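Long-range contacts in protoporphyrinogen oxidase (Exiguobacterium sibiricum, PDB 3LOV), which probably oxidises coproporphyrinogen III to coproporphyrin III with FAD and molecular oxygen, a step of bacterial haem b biosynthesis: residues Gly43-Tyr48 with Arg57-Tyr62; Ile174-Ile179 with Val364-Asn369; Thr307-Thr312 with Leu406-Pro411. All coordinates share one frame; numbering follows the deposited sequence.

How the contacts relate
All three contacts reach FAD, contacts 1 and 2 both at flavin C4X. Contact 1, partly buried, grips a phosphate and the pyrimidine side of the flavin with polar and charged groups. Contact 3 is the most buried: two strands of the mixed sheet set apolar side chains against the flavin methyl groups. Contact 2, partly buried and near solvent, joins its segments through small apolar touches and waters, with Tyr175 reaching the ring. Contacts 2 and 3 share the sheet, Val364 O lying 2.9 Å from Ala311 N. Contacts 1 and 3 meet where Arg57 O lies 2.8 Å from Thr312 OG1. Contacts 1 and 2 do not touch, their centres about 18 Å apart.

Contact 1: residues Gly43-Tyr48 with Arg57-Tyr62; sequences GKVATY and RGPDSY. With FAD (flavin-adenine dinucleotide), chain B.
Direct backbone hydrogen bonding between Gly43-Tyr48 and Arg57-Tyr62 comes down to one link, Arg57 N to Ala46 O at 2.9 Å, nearly straight at 168° although the donor sits above the carbonyl plane. One step further on, water 1 takes over: it accepts from Gly58 N at 2.9 Å and from Ala46 N, and donates to Pro59 O. Beyond it Gly58 CA makes a CA-H...O contact of 3.5 Å to Lys44 O, an approach that depends on Gly58 having no side chain. Water 2 accepts from Arg57 NE, Arg57 NH1 bonds Ser404 OG, and Tyr48 OH is held by Gln400.

Van der Waals packing surrounds Pro59. Its CG faces Val45 CG2, its CD rests on Lys44 O, and its CB presses on the flavin, 3.4 Å from FAD C4X. At the other end Arg57 CB lies beside Ala46 CB, and the extended chain brings the guanidinium obliquely to the Tyr48 ring, the planes 67° apart and NH2 4.0 Å from Tyr48 CD1.

Polar contacts, one charged, hold FAD. Lys44 N donates to FAD O1A at 2.9 Å, while its side chain, straight until the bend at chi4 (39°), brings NZ 2.9 Å from FAD O2A; one residue thus holds two oxygens of one phosphate and would offset its charge. Ser61 O accepts a weak bond from FAD N3 at 2.7 Å. Ser61 OG donates to Asp60 OD1, and Asp60 OD2 pairs with Lys349. This is the cofactor site of a flavin-containing amine oxidoreductase, where a loop after the Rossmann strand 31-35 carries backbone and side-chain donors to the pyrophosphate.

Contact 2: residues Ile174-Ile179 with Val364-Asn369; sequences IYAGNI and VGRPGN. With FAD (flavin-adenine dinucleotide), chain B.
Positive backbone torsions at Ala176 (phi 68°, psi 18°) put it in the left-handed region and aim its CB at the segment Val364-Asn369, while Asn178, with CG anti to its carbonyl carbon (chi1 -71°), stretches its amide the same way. Both converge on Pro367. Ala176 CB packs 4.1 Å from Pro367 CD, and the same CD sits 3.2 Å from Ala176 O. Asn178 meets the ring tip to tip, ND2 3.8 Å from Pro367 CG, as its OD1 bonds Arg334. Pro367 is held in a type II turn from Arg366 to Asn369, closed by Asn369 N to Arg366 O.

Polar links between the segments run through water. Water 5 donates to Ala176 O at 2.7 Å and meets the edge of the Arg366 guanidinium in plane, 3.0 Å from NH1; NH2 of that group goes to Val332 O. Water 6 joins Asn178 ND2 to Pro367 O, and waters 3 and 4 link Ile174 O with Gly365 O, each through one weak leg. Next to the contact, Tyr175 OH lies 3.1 Å from FAD C4X, making this part of the flavin pocket.

The segment Ile174-Ile179 follows helix 160-172, and Val364-Asn369 runs from strand 357-364 towards helix 377-392. The contact thus sets two loops against each other; beside it Ile174 and Arg366 touch strand 340-345 and Val364 packs on helix 377-392.

Contact 3: residues Thr307-Thr312 with Leu406-Pro411; sequences THSTAT and LMDGLP. With FAD (flavin-adenine dinucleotide), chain B.
His308 lays its imidazole alongside Leu410, both side chains pointing the same way, with CE1 3.6 Å from Leu410 CB and NE2 near CD1. The ring gets there through the crowded rotamer, CG between the backbone N and carbonyl carbon (chi1 72°). At its edge, in plane, water 8 joins His308 ND1 to Leu410 O.

The backbones pair firmly at Thr310 and Leu406, an antiparallel hydrogen-bonded pair: Leu406 N meets Thr310 O at 2.7 Å and 173°, and Thr310 N returns a bond of 3.2 Å to Leu406 O. The chain then turns a corner at Met407 and Asp408. There Ser309 OG accepts from Asp408 N at 3.0 Å, and selenomethionine Met407, bent at chi2 and chi3, curls back so that CE comes within 3.1 Å of Ser309 OG, a tight touch. Past the corner Gly409 and Leu410 both turn weakly bonded amides to His308 O, a classic beta bulge. Water 9 donates to His308 O and also bonds Thr310 OG1.

Thr310, Leu406 and Leu410 share one face and line the dimethylbenzene end of the flavin. Thr310 CB is 3.6 Å from FAD C7M, and Leu410 CG is 3.6 Å from FAD C8M.

In the mixed sheet, strand 400-411 is outermost within the chain; strand 307-318 separates it from strand 357-364, pairing through Ala311 with Val364 and touching Phe363 through Thr310 and Thr312.

Contact 1: residues Gly43-Tyr48 with Arg57-Tyr62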
# COMPACT_ATOMS: atom_id res chain seq x y z
N GLY A 43 2.78 13.54 -1.74
CA GLY A 43 2.46 12.53 -2.73
C GLY A 43 1.07 12.02 -2.43
O GLY A 43 0.13 12.80 -2.23
N LYS A 44 0.95 10.71 -2.33
CA LYS A 44 -0.35 10.08 -2.00
C LYS A 44 -0.89 10.34 -0.58
O LYS A 44 -2.06 10.09 -0.30
CB LYS A 44 -0.20 8.57 -2.22
CG LYS A 44 -0.02 8.19 -3.68
CD LYS A 44 0.55 6.76 -3.80
CE LYS A 44 0.72 6.22 -5.20
NZ LYS A 44 1.19 7.12 -6.27
N VAL A 45 -0.02 10.74 0.34
CA VAL A 45 -0.39 10.97 1.73
C VAL A 45 -1.03 12.34 1.77
O VAL A 45 -0.42 13.31 1.36
CB VAL A 45 0.81 10.94 2.72
CG1 VAL A 45 0.37 11.36 4.12
CG2 VAL A 45 1.53 9.57 2.76
N ALA A 46 -2.28 12.40 2.21
CA ALA A 46 -2.99 13.67 2.40
C ALA A 46 -4.07 13.44 3.48
O ALA A 46 -4.68 12.37 3.51
CB ALA A 46 -3.61 14.10 1.08
N THR A 47 -4.31 14.41 4.37
CA THR A 47 -5.30 14.23 5.44
C THR A 47 -6.26 15.40 5.47
O THR A 47 -5.85 16.56 5.56
CB THR A 47 -4.64 14.09 6.82
OG1 THR A 47 -3.52 13.20 6.75
CG2 THR A 47 -5.66 13.61 7.88
N TYR A 48 -7.55 15.09 5.38
CA TYR A 48 -8.59 16.11 5.56
C TYR A 48 -8.73 16.46 7.06
O TYR A 48 -9.05 15.59 7.89
CB TYR A 48 -9.92 15.60 5.03
CG TYR A 48 -11.07 16.62 5.10
CD1 TYR A 48 -11.17 17.64 4.15
CD2 TYR A 48 -12.04 16.53 6.08
CE1 TYR A 48 -12.21 18.56 4.21
CE2 TYR A 48 -13.08 17.44 6.15
CZ TYR A 48 -13.16 18.45 5.21
OH TYR A 48 -14.19 19.33 5.28
N ARG A 57 -7.05 10.70 3.14
CA ARG A 57 -7.45 10.65 1.75
C ARG A 57 -6.75 9.55 1.01
O ARG A 57 -7.28 9.04 0.04
CB ARG A 57 -7.17 11.96 1.04
CG ARG A 57 -8.14 13.09 1.41
CD ARG A 57 -7.82 14.25 0.49
NE ARG A 57 -8.58 15.45 0.75
CZ ARG A 57 -9.50 15.95 -0.04
NH1 ARG A 57 -9.87 15.34 -1.16
NH2 ARG A 57 -10.09 17.09 0.30
N GLY A 58 -5.53 9.22 1.43
CA GLY A 58 -4.75 8.11 0.86
C GLY A 58 -4.51 6.98 1.85
O GLY A 58 -5.45 6.46 2.42
N PRO A 59 -3.26 6.59 2.06
CA PRO A 59 -2.98 5.61 3.12
C PRO A 59 -3.55 6.08 4.48
O PRO A 59 -3.47 7.26 4.81
CB PRO A 59 -1.45 5.61 3.23
CG PRO A 59 -0.93 6.24 2.02
CD PRO A 59 -2.05 7.10 1.42
N ASP A 60 -4.16 5.19 5.25
CA ASP A 60 -4.66 5.63 6.55
C ASP A 60 -3.73 5.24 7.69
O ASP A 60 -3.84 5.78 8.79
CB ASP A 60 -6.13 5.21 6.78
CG ASP A 60 -6.30 3.74 7.16
OD1 ASP A 60 -5.38 2.94 6.92
OD2 ASP A 60 -7.37 3.41 7.71
N SER A 61 -2.82 4.31 7.43
CA SER A 61 -2.02 3.71 8.49
C SER A 61 -0.90 2.88 7.90
O SER A 61 -0.74 2.84 6.68
CB SER A 61 -2.93 2.84 9.38
OG SER A 61 -3.52 1.78 8.66
N TYR A 62 -0.11 2.24 8.75
CA TYR A 62 0.98 1.37 8.37
C TYR A 62 1.08 0.21 9.34
O TYR A 62 0.63 0.31 10.47
CB TYR A 62 2.32 2.12 8.26
CG TYR A 62 2.90 2.64 9.59
CD1 TYR A 62 2.58 3.91 10.07
CD2 TYR A 62 3.76 1.85 10.33
CE1 TYR A 62 3.11 4.37 11.29
CE2 TYR A 62 4.27 2.28 11.53
CZ TYR A 62 3.96 3.52 12.00
OH TYR A 62 4.51 3.87 13.16
PA FAD B . 4.14 9.18 -4.24
O1A FAD B . 3.39 9.36 -2.96
O2A FAD B . 3.37 8.82 -5.46
O5B FAD B . 4.97 10.50 -4.53
C5B FAD B . 5.53 10.78 -5.79
C4B FAD B . 5.87 12.28 -5.82
O4B FAD B . 6.63 12.60 -6.98
C3B FAD B . 4.61 13.12 -5.81
O3B FAD B . 4.69 14.18 -4.87
C2B FAD B . 4.57 13.60 -7.25
O2B FAD B . 3.97 14.84 -7.39
C1B FAD B . 6.03 13.70 -7.61
N9A FAD B . 6.34 13.66 -9.05
C8A FAD B . 5.75 12.99 -10.09
N7A FAD B . 6.40 13.28 -11.25
C5A FAD B . 7.40 14.15 -10.95
C6A FAD B . 8.40 14.78 -11.70
N6A FAD B . 8.53 14.54 -13.01
N1A FAD B . 9.30 15.63 -11.08
C2A FAD B . 9.24 15.83 -9.72
N3A FAD B . 8.27 15.19 -8.98
C4A FAD B . 7.37 14.39 -9.58
N1 FAD B . 0.65 2.18 2.29
C2 FAD B . 0.57 1.86 3.62
O2 FAD B . 1.59 1.61 4.27
N3 FAD B . -0.66 1.81 4.23
C4 FAD B . -1.81 2.04 3.56
O4 FAD B . -2.86 2.01 4.17
C4X FAD B . -1.76 2.33 2.21
N5 FAD B . -2.93 2.61 1.52
C5X FAD B . -2.84 2.92 0.16
C6 FAD B . -4.01 3.17 -0.56
C7 FAD B . -3.94 3.48 -1.93
C7M FAD B . -5.20 3.76 -2.70
C8 FAD B . -2.70 3.58 -2.58
C8M FAD B . -2.58 3.89 -4.06
C9 FAD B . -1.53 3.34 -1.86
C9A FAD B . -1.58 3.01 -0.49
N10 FAD B . -0.41 2.77 0.23
C10 FAD B . -0.51 2.42 1.58
C1' FAD B . 0.97 2.82 -0.39
C2' FAD B . 1.58 4.21 -0.12
O2' FAD B . 0.81 5.16 -0.75
C3' FAD B . 3.03 4.35 -0.63
O3' FAD B . 3.83 3.60 0.28
C4' FAD B . 3.60 5.79 -0.66
O4' FAD B . 2.65 6.84 -0.74
C5' FAD B . 4.52 6.00 -1.85
O5' FAD B . 5.12 7.26 -1.74
P FAD B . 6.18 7.70 -2.83
O1P FAD B . 7.06 6.55 -3.27
O2P FAD B . 6.91 8.97 -2.48
O3P FAD B . 5.26 8.03 -4.14
O HOH W 1 -3.57 9.72 3.52
O HOH W 2 -7.38 17.42 2.54

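Contact 2: residues Ile174-Ile179 with Val364-Asn369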
# COMPACT_ATOMS: atom_id res chain seq x y z
N ILE A 174 -7.79 -3.56 0.47
CA ILE A 174 -8.01 -2.38 -0.38
C ILE A 174 -7.14 -2.34 -1.67
O ILE A 174 -7.52 -1.73 -2.67
CB ILE A 174 -7.87 -1.07 0.43
CG1 ILE A 174 -6.45 -0.90 0.97
CG2 ILE A 174 -8.88 -1.03 1.61
CD1 ILE A 174 -6.30 0.40 1.77
N TYR A 175 -6.01 -3.06 -1.67
CA TYR A 175 -5.10 -3.07 -2.81
C TYR A 175 -5.60 -3.91 -4.00
O TYR A 175 -5.20 -3.68 -5.15
CB TYR A 175 -3.71 -3.52 -2.36
CG TYR A 175 -3.14 -2.78 -1.15
CD1 TYR A 175 -2.43 -1.59 -1.30
CD2 TYR A 175 -3.29 -3.30 0.15
CE1 TYR A 175 -1.88 -0.93 -0.20
CE2 TYR A 175 -2.76 -2.64 1.27
CZ TYR A 175 -2.06 -1.45 1.09
OH TYR A 175 -1.51 -0.79 2.18
N ALA A 176 -6.48 -4.88 -3.75
CA ALA A 176 -7.23 -5.50 -4.83
C ALA A 176 -6.43 -6.35 -5.81
O ALA A 176 -6.91 -6.64 -6.92
CB ALA A 176 -7.99 -4.43 -5.61
N GLY A 177 -5.22 -6.76 -5.43
CA GLY A 177 -4.36 -7.54 -6.30
C GLY A 177 -4.87 -8.93 -6.57
O GLY A 177 -5.83 -9.42 -5.95
N ASN A 178 -4.24 -9.57 -7.52
CA ASN A 178 -4.65 -10.85 -7.96
C ASN A 178 -3.86 -11.91 -7.20
O ASN A 178 -2.66 -12.02 -7.37
CB ASN A 178 -4.44 -10.98 -9.49
CG ASN A 178 -5.42 -10.12 -10.30
OD1 ASN A 178 -6.62 -10.24 -10.12
ND2 ASN A 178 -4.90 -9.30 -11.20
N ILE A 179 -4.54 -12.69 -6.37
CA ILE A 179 -3.85 -13.75 -5.65
C ILE A 179 -3.01 -14.65 -6.59
O ILE A 179 -1.94 -15.12 -6.19
CB ILE A 179 -4.83 -14.58 -4.78
CG1 ILE A 179 -4.06 -15.34 -3.69
CG2 ILE A 179 -5.62 -15.58 -5.62
CD1 ILE A 179 -4.92 -15.76 -2.50
N VAL A 364 -12.67 2.38 -4.54
CA VAL A 364 -13.10 1.99 -5.90
C VAL A 364 -11.86 1.84 -6.77
O VAL A 364 -10.97 2.70 -6.74
CB VAL A 364 -14.04 3.07 -6.56
CG1 VAL A 364 -14.26 2.74 -8.05
CG2 VAL A 364 -15.41 3.16 -5.83
N GLY A 365 -11.78 0.75 -7.55
CA GLY A 365 -10.69 0.52 -8.46
C GLY A 365 -10.03 -0.83 -8.24
O GLY A 365 -9.67 -1.16 -7.12
N ARG A 366 -9.91 -1.61 -9.31
CA ARG A 366 -9.18 -2.90 -9.33
C ARG A 366 -8.31 -2.99 -10.56
O ARG A 366 -8.55 -2.26 -11.53
CB ARG A 366 -10.16 -4.09 -9.40
CG ARG A 366 -11.22 -4.13 -8.32
CD ARG A 366 -12.08 -5.34 -8.56
NE ARG A 366 -13.11 -5.49 -7.54
CZ ARG A 366 -12.92 -6.08 -6.37
NH1 ARG A 366 -11.75 -6.59 -6.05
NH2 ARG A 366 -13.91 -6.14 -5.50
N PRO A 367 -7.34 -3.91 -10.57
CA PRO A 367 -6.54 -4.04 -11.79
C PRO A 367 -7.41 -4.56 -12.96
O PRO A 367 -8.17 -5.55 -12.83
CB PRO A 367 -5.46 -5.05 -11.39
CG PRO A 367 -6.06 -5.79 -10.22
CD PRO A 367 -6.83 -4.77 -9.49
N GLY A 368 -7.34 -3.83 -14.06
CA GLY A 368 -8.11 -4.17 -15.23
C GLY A 368 -9.55 -3.70 -15.14
O GLY A 368 -10.31 -3.90 -16.08
N ASN A 369 -9.93 -3.03 -14.04
CA ASN A 369 -11.31 -2.60 -13.85
C ASN A 369 -11.34 -1.41 -12.90
O ASN A 369 -11.53 -1.56 -11.70
CB ASN A 369 -12.09 -3.82 -13.30
CG ASN A 369 -13.56 -3.55 -12.98
OD1 ASN A 369 -14.14 -2.54 -13.36
ND2 ASN A 369 -14.17 -4.49 -12.23
PA FAD B . 4.14 9.18 -4.24
O1A FAD B . 3.39 9.36 -2.96
O2A FAD B . 3.37 8.82 -5.46
O5B FAD B . 4.97 10.50 -4.53
C5B FAD B . 5.53 10.78 -5.79
C4B FAD B . 5.87 12.28 -5.82
O4B FAD B . 6.63 12.60 -6.98
C3B FAD B . 4.61 13.12 -5.81
O3B FAD B . 4.69 14.18 -4.87
C2B FAD B . 4.57 13.60 -7.25
O2B FAD B . 3.97 14.84 -7.39
C1B FAD B . 6.03 13.70 -7.61
N9A FAD B . 6.34 13.66 -9.05
C8A FAD B . 5.75 12.99 -10.09
N7A FAD B . 6.40 13.28 -11.25
C5A FAD B . 7.40 14.15 -10.95
C6A FAD B . 8.40 14.78 -11.70
N6A FAD B . 8.53 14.54 -13.01
N1A FAD B . 9.30 15.63 -11.08
C2A FAD B . 9.24 15.83 -9.72
N3A FAD B . 8.27 15.19 -8.98
C4A FAD B . 7.37 14.39 -9.58
N1 FAD B . 0.65 2.18 2.29
C2 FAD B . 0.57 1.86 3.62
O2 FAD B . 1.59 1.61 4.27
N3 FAD B . -0.66 1.81 4.23
C4 FAD B . -1.81 2.04 3.56
O4 FAD B . -2.86 2.01 4.17
C4X FAD B . -1.76 2.33 2.21
N5 FAD B . -2.93 2.61 1.52
C5X FAD B . -2.84 2.92 0.16
C6 FAD B . -4.01 3.17 -0.56
C7 FAD B . -3.94 3.48 -1.93
C7M FAD B . -5.20 3.76 -2.70
C8 FAD B . -2.70 3.58 -2.58
C8M FAD B . -2.58 3.89 -4.06
C9 FAD B . -1.53 3.34 -1.86
C9A FAD B . -1.58 3.01 -0.49
N10 FAD B . -0.41 2.77 0.23
C10 FAD B . -0.51 2.42 1.58
C1' FAD B . 0.97 2.82 -0.39
C2' FAD B . 1.58 4.21 -0.12
O2' FAD B . 0.81 5.16 -0.75
C3' FAD B . 3.03 4.35 -0.63
O3' FAD B . 3.83 3.60 0.28
C4' FAD B . 3.60 5.79 -0.66
O4' FAD B . 2.65 6.84 -0.74
C5' FAD B . 4.52 6.00 -1.85
O5' FAD B . 5.12 7.26 -1.74
P FAD B . 6.18 7.70 -2.83
O1P FAD B . 7.06 6.55 -3.27
O2P FAD B . 6.91 8.97 -2.48
O3P FAD B . 5.26 8.03 -4.14
O HOH W 3 -10.04 -0.37 -4.68
O HOH W 4 -7.15 -0.43 -5.11
O HOH W 5 -9.42 -7.38 -7.74
O HOH W 6 -7.33 -8.11 -12.93

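Contact 3: residues Thr307-Thr312 with Leu406-Pro411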
# COMPACT_ATOMS: atom_id res chain seq x y z
N THR A 307 -0.10 -1.01 -13.32
CA THR A 307 -0.76 -0.40 -12.20
C THR A 307 -2.26 -0.34 -12.44
O THR A 307 -2.74 -0.59 -13.56
CB THR A 307 -0.25 1.05 -11.98
OG1 THR A 307 -0.51 1.81 -13.15
CG2 THR A 307 1.27 1.10 -11.60
N HIS A 308 -2.99 0.01 -11.38
CA HIS A 308 -4.38 0.45 -11.50
C HIS A 308 -4.60 1.69 -10.63
O HIS A 308 -3.78 1.99 -9.73
CB HIS A 308 -5.34 -0.70 -11.14
CG HIS A 308 -5.38 -1.03 -9.68
ND1 HIS A 308 -4.50 -1.91 -9.09
CD2 HIS A 308 -6.19 -0.58 -8.69
CE1 HIS A 308 -4.76 -2.00 -7.80
NE2 HIS A 308 -5.78 -1.20 -7.53
N SER A 309 -5.68 2.42 -10.89
CA SER A 309 -6.07 3.61 -10.13
C SER A 309 -7.13 3.30 -9.11
O SER A 309 -7.97 2.45 -9.31
CB SER A 309 -6.61 4.71 -11.06
OG SER A 309 -5.60 5.08 -11.98
N THR A 310 -7.10 4.07 -8.02
CA THR A 310 -8.03 3.92 -6.92
C THR A 310 -8.61 5.29 -6.59
O THR A 310 -7.90 6.29 -6.63
CB THR A 310 -7.31 3.37 -5.63
OG1 THR A 310 -6.60 2.15 -5.93
CG2 THR A 310 -8.33 3.11 -4.49
N ALA A 311 -9.91 5.33 -6.31
CA ALA A 311 -10.53 6.48 -5.62
C ALA A 311 -10.97 6.08 -4.20
O ALA A 311 -11.45 4.96 -3.96
CB ALA A 311 -11.73 6.99 -6.38
N THR A 312 -10.79 7.00 -3.25
CA THR A 312 -11.43 6.87 -1.96
C THR A 312 -12.58 7.88 -1.90
O THR A 312 -12.45 9.03 -2.34
CB THR A 312 -10.45 7.04 -0.78
OG1 THR A 312 -9.91 8.37 -0.79
CG2 THR A 312 -9.30 6.00 -0.85
N LEU A 406 -6.16 8.41 -6.66
CA LEU A 406 -4.76 8.03 -6.67
C LEU A 406 -4.48 7.32 -7.98
O LEU A 406 -4.64 6.08 -8.09
CB LEU A 406 -4.49 7.15 -5.46
CG LEU A 406 -4.82 7.88 -4.14
CD1 LEU A 406 -6.25 7.54 -3.58
CD2 LEU A 406 -3.77 7.55 -3.16
N MSE A 407 -4.15 8.13 -9.00
CA MSE A 407 -3.94 7.64 -10.36
C MSE A 407 -2.68 6.73 -10.44
O MSE A 407 -1.62 7.08 -9.91
CB MSE A 407 -3.78 8.80 -11.37
CG MSE A 407 -5.00 9.73 -11.54
SE MSE A 407 -6.74 8.86 -11.51
CE MSE A 407 -6.69 7.76 -13.10
N ASP A 408 -2.81 5.58 -11.12
CA ASP A 408 -1.70 4.64 -11.32
C ASP A 408 -0.91 4.38 -10.04
O ASP A 408 0.32 4.32 -10.07
CB ASP A 408 -0.73 5.14 -12.40
CG ASP A 408 -1.46 5.70 -13.63
OD1 ASP A 408 -2.54 5.17 -14.00
OD2 ASP A 408 -0.99 6.72 -14.18
N GLY A 409 -1.63 4.20 -8.94
CA GLY A 409 -1.03 4.23 -7.59
C GLY A 409 -0.49 2.89 -7.11
O GLY A 409 0.43 2.86 -6.29
N LEU A 410 -1.07 1.80 -7.60
CA LEU A 410 -0.70 0.50 -7.12
C LEU A 410 -0.05 -0.37 -8.18
O LEU A 410 -0.70 -0.82 -9.10
CB LEU A 410 -1.92 -0.19 -6.48
CG LEU A 410 -2.39 0.48 -5.17
CD1 LEU A 410 -3.80 0.02 -4.74
CD2 LEU A 410 -1.35 0.32 -4.03
N PRO A 411 1.24 -0.64 -8.03
CA PRO A 411 1.87 -1.63 -8.92
C PRO A 411 1.57 -3.05 -8.54
O PRO A 411 1.46 -3.36 -7.36
CB PRO A 411 3.37 -1.40 -8.72
CG PRO A 411 3.50 -0.10 -8.07
CD PRO A 411 2.23 0.07 -7.23
PA FAD B . 4.14 9.18 -4.24
O1A FAD B . 3.39 9.36 -2.96
O2A FAD B . 3.37 8.82 -5.46
O5B FAD B . 4.97 10.50 -4.53
C5B FAD B . 5.53 10.78 -5.79
C4B FAD B . 5.87 12.28 -5.82
O4B FAD B . 6.63 12.60 -6.98
C3B FAD B . 4.61 13.12 -5.81
O3B FAD B . 4.69 14.18 -4.87
C2B FAD B . 4.57 13.60 -7.25
O2B FAD B . 3.97 14.84 -7.39
C1B FAD B . 6.03 13.70 -7.61
N9A FAD B . 6.34 13.66 -9.05
C8A FAD B . 5.75 12.99 -10.09
N7A FAD B . 6.40 13.28 -11.25
C5A FAD B . 7.40 14.15 -10.95
C6A FAD B . 8.40 14.78 -11.70
N6A FAD B . 8.53 14.54 -13.01
N1A FAD B . 9.30 15.63 -11.08
C2A FAD B . 9.24 15.83 -9.72
N3A FAD B . 8.27 15.19 -8.98
C4A FAD B . 7.37 14.39 -9.58
N1 FAD B . 0.65 2.18 2.29
C2 FAD B . 0.57 1.86 3.62
O2 FAD B . 1.59 1.61 4.27
N3 FAD B . -0.66 1.81 4.23
C4 FAD B . -1.81 2.04 3.56
O4 FAD B . -2.86 2.01 4.17
C4X FAD B . -1.76 2.33 2.21
N5 FAD B . -2.93 2.61 1.52
C5X FAD B . -2.84 2.92 0.16
C6 FAD B . -4.01 3.17 -0.56
C7 FAD B . -3.94 3.48 -1.93
C7M FAD B . -5.20 3.76 -2.70
C8 FAD B . -2.70 3.58 -2.58
C8M FAD B . -2.58 3.89 -4.06
C9 FAD B . -1.53 3.34 -1.86
C9A FAD B . -1.58 3.01 -0.49
N10 FAD B . -0.41 2.77 0.23
C10 FAD B . -0.51 2.42 1.58
C1' FAD B . 0.97 2.82 -0.39
C2' FAD B . 1.58 4.21 -0.12
O2' FAD B . 0.81 5.16 -0.75
C3' FAD B . 3.03 4.35 -0.63
O3' FAD B . 3.83 3.60 0.28
C4' FAD B . 3.60 5.79 -0.66
O4' FAD B . 2.65 6.84 -0.74
C5' FAD B . 4.52 6.00 -1.85
O5' FAD B . 5.12 7.26 -1.74
P FAD B . 6.18 7.70 -2.83
O1P FAD B . 7.06 6.55 -3.27
O2P FAD B . 6.91 8.97 -2.48
O3P FAD B . 5.26 8.03 -4.14
O HOH W 7 -2.84 2.65 -13.75
O HOH W 8 -2.21 -3.07 -9.82
O HOH W 9 -3.96 2.97 -7.13